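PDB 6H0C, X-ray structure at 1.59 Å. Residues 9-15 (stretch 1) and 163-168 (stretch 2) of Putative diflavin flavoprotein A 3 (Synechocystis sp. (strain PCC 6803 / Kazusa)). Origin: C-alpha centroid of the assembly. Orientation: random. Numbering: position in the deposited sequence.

Stretch 1 9-15: PIAVDTT
Stretch 2 163-168: PRTEIL

Residues 9-15 form a hairpin-like corner: strand 9-11, a type II beta turn from Ala11 to Thr14, then a strand resuming at 14. The turn is defined by Val12 (phi/psi -58/130) and Asp13 (64/9), and is closed by Thr14 N donating to Ala11 O at 2.9 Å; Ile10 N returns to Thr14 O, also at 2.9 Å. Thr14, chi1 m (-47°), adds a side-chain bond from its OG1 to Val12 O at 2.8 Å.

Against this corner lies stretch 2, with Arg164 (-65/-39), Thr165 (-110/-7) and Glu166 (60/31) in loop before a strand begins at Ile167 (-98/131). The register is set by Ala11 and Thr165, whose CA atoms are 6.1 Å apart. No direct hydrogen bond crosses, so packing and one water account for the contact, which buries 257 Å² over both sides.

Val12 has the largest covered area, 62 Å². Its CB points toward stretch 2, and chi1 m (-69°) brings CG2 to 3.6 Å from Thr165 CG2 and 3.7 Å from Arg164 CZ, placing the methyl over one face of the guanidinium. Arg164 has chi1-chi3 t, p, t and chi4 93°.

Thr165 follows with 50 Å². In rotamer p (59°), its CG2 lies 3.6 Å from Ala11 CB and 3.8 Å from Thr14 OG1. Thr165 OG1 is 2.7 Å from the O of a water, and that water O donates to Thr14 OG1 at 2.9 Å, bridging the two hydroxyls. Ile167 N makes only a weak bond to Thr165 OG1, at 3.5 Å and 140°.

The CA-to-CB bond of Ile167 (48 Å²) points toward stretch 1, and with chi1 m and chi2 t its CD1 packs 3.8 Å from Ala11 CB and 4.1 Å from CD1 of Ile10, whose CB points sideways while rotamer p, t brings its end nearer.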

# COMPACT_ATOMS: atom_id res chain seq x y z
N PRO A 9 -6.26 -24.35 -8.42
CA PRO A 9 -5.37 -24.99 -7.44
C PRO A 9 -3.92 -24.67 -7.77
O PRO A 9 -3.56 -24.76 -8.94
CB PRO A 9 -5.67 -26.48 -7.61
CG PRO A 9 -6.18 -26.60 -9.00
CD PRO A 9 -6.92 -25.33 -9.30
N ILE A 10 -3.11 -24.28 -6.80
CA ILE A 10 -1.77 -23.79 -7.12
C ILE A 10 -0.67 -24.55 -6.40
O ILE A 10 0.50 -24.44 -6.76
CB ILE A 10 -1.63 -22.28 -6.79
CG1 ILE A 10 -1.86 -22.01 -5.30
CG2 ILE A 10 -2.59 -21.44 -7.64
CD1 ILE A 10 -1.54 -20.58 -4.90
N ALA A 11 -1.03 -25.33 -5.40
CA ALA A 11 -0.08 -26.15 -4.65
C ALA A 11 -0.89 -27.06 -3.74
O ALA A 11 -2.11 -26.94 -3.69
CB ALA A 11 0.89 -25.27 -3.86
N VAL A 12 -0.23 -27.97 -3.02
CA VAL A 12 -0.98 -28.91 -2.18
C VAL A 12 -1.83 -28.15 -1.18
O VAL A 12 -1.35 -27.24 -0.50
CB VAL A 12 -0.06 -29.91 -1.43
CG1 VAL A 12 0.57 -30.88 -2.39
CG2 VAL A 12 1.01 -29.17 -0.64
N ASP A 13 -3.11 -28.52 -1.12
CA ASP A 13 -4.07 -27.93 -0.19
C ASP A 13 -4.31 -26.44 -0.45
O ASP A 13 -4.98 -25.77 0.35
CB ASP A 13 -3.59 -28.13 1.25
CG ASP A 13 -3.30 -29.59 1.57
OD1 ASP A 13 -4.16 -30.45 1.29
OD2 ASP A 13 -2.20 -29.87 2.09
N THR A 14 -3.80 -25.92 -1.55
CA THR A 14 -3.81 -24.48 -1.76
C THR A 14 -4.49 -24.06 -3.06
O THR A 14 -4.16 -24.54 -4.15
CB THR A 14 -2.39 -23.90 -1.75
OG1 THR A 14 -1.65 -24.42 -0.63
CG2 THR A 14 -2.44 -22.38 -1.67
N THR A 15 -5.42 -23.12 -2.93
CA THR A 15 -6.18 -22.61 -4.06
C THR A 15 -6.13 -21.09 -4.11
O THR A 15 -6.17 -20.43 -3.06
CB THR A 15 -7.64 -23.06 -3.97
OG1 THR A 15 -7.68 -24.48 -3.75
CG2 THR A 15 -8.40 -22.71 -5.24
N PRO A 163 6.10 -23.26 4.39
CA PRO A 163 7.23 -24.13 4.04
C PRO A 163 6.80 -25.40 3.30
O PRO A 163 7.61 -25.97 2.58
CB PRO A 163 7.84 -24.46 5.40
CG PRO A 163 6.73 -24.28 6.38
CD PRO A 163 5.92 -23.14 5.85
N ARG A 164 5.55 -25.83 3.46
CA ARG A 164 5.08 -27.03 2.77
C ARG A 164 5.05 -26.85 1.25
O ARG A 164 5.38 -27.76 0.50
CB ARG A 164 3.69 -27.43 3.28
CG ARG A 164 3.06 -28.61 2.54
CD ARG A 164 3.91 -29.88 2.68
NE ARG A 164 3.33 -31.02 1.96
CZ ARG A 164 3.65 -31.35 0.71
NH1 ARG A 164 4.55 -30.63 0.04
NH2 ARG A 164 3.08 -32.40 0.13
N THR A 165 4.65 -25.66 0.81
CA THR A 165 4.44 -25.37 -0.60
C THR A 165 5.50 -24.43 -1.17
O THR A 165 5.54 -24.19 -2.38
CB THR A 165 3.06 -24.73 -0.83
OG1 THR A 165 2.98 -23.52 -0.06
CG2 THR A 165 1.95 -25.68 -0.40
N GLU A 166 6.35 -23.90 -0.28
CA GLU A 166 7.38 -22.94 -0.64
C GLU A 166 6.79 -21.68 -1.27
O GLU A 166 7.41 -21.04 -2.12
CB GLU A 166 8.39 -23.58 -1.59
CG GLU A 166 9.30 -24.55 -0.87
CD GLU A 166 9.88 -25.59 -1.79
OE1 GLU A 166 9.15 -26.03 -2.71
OE2 GLU A 166 11.05 -25.96 -1.58
N ILE A 167 5.59 -21.33 -0.83
CA ILE A 167 4.96 -20.10 -1.27
C ILE A 167 5.17 -19.02 -0.22
O ILE A 167 4.94 -19.24 0.97
CB ILE A 167 3.46 -20.28 -1.52
CG1 ILE A 167 3.22 -21.31 -2.62
CG2 ILE A 167 2.83 -18.94 -1.88
CD1 ILE A 167 1.74 -21.68 -2.78
N LEU A 168 5.63 -17.87 -0.68
CA LEU A 168 5.63 -16.66 0.13
C LEU A 168 4.42 -15.81 -0.27
O LEU A 168 4.28 -15.41 -1.43
CB LEU A 168 6.94 -15.89 -0.07
CG LEU A 168 7.29 -14.76 0.89
CD1 LEU A 168 7.47 -15.30 2.30
CD2 LEU A 168 8.55 -14.06 0.41
O HOH W 1 0.47 -22.74 0.52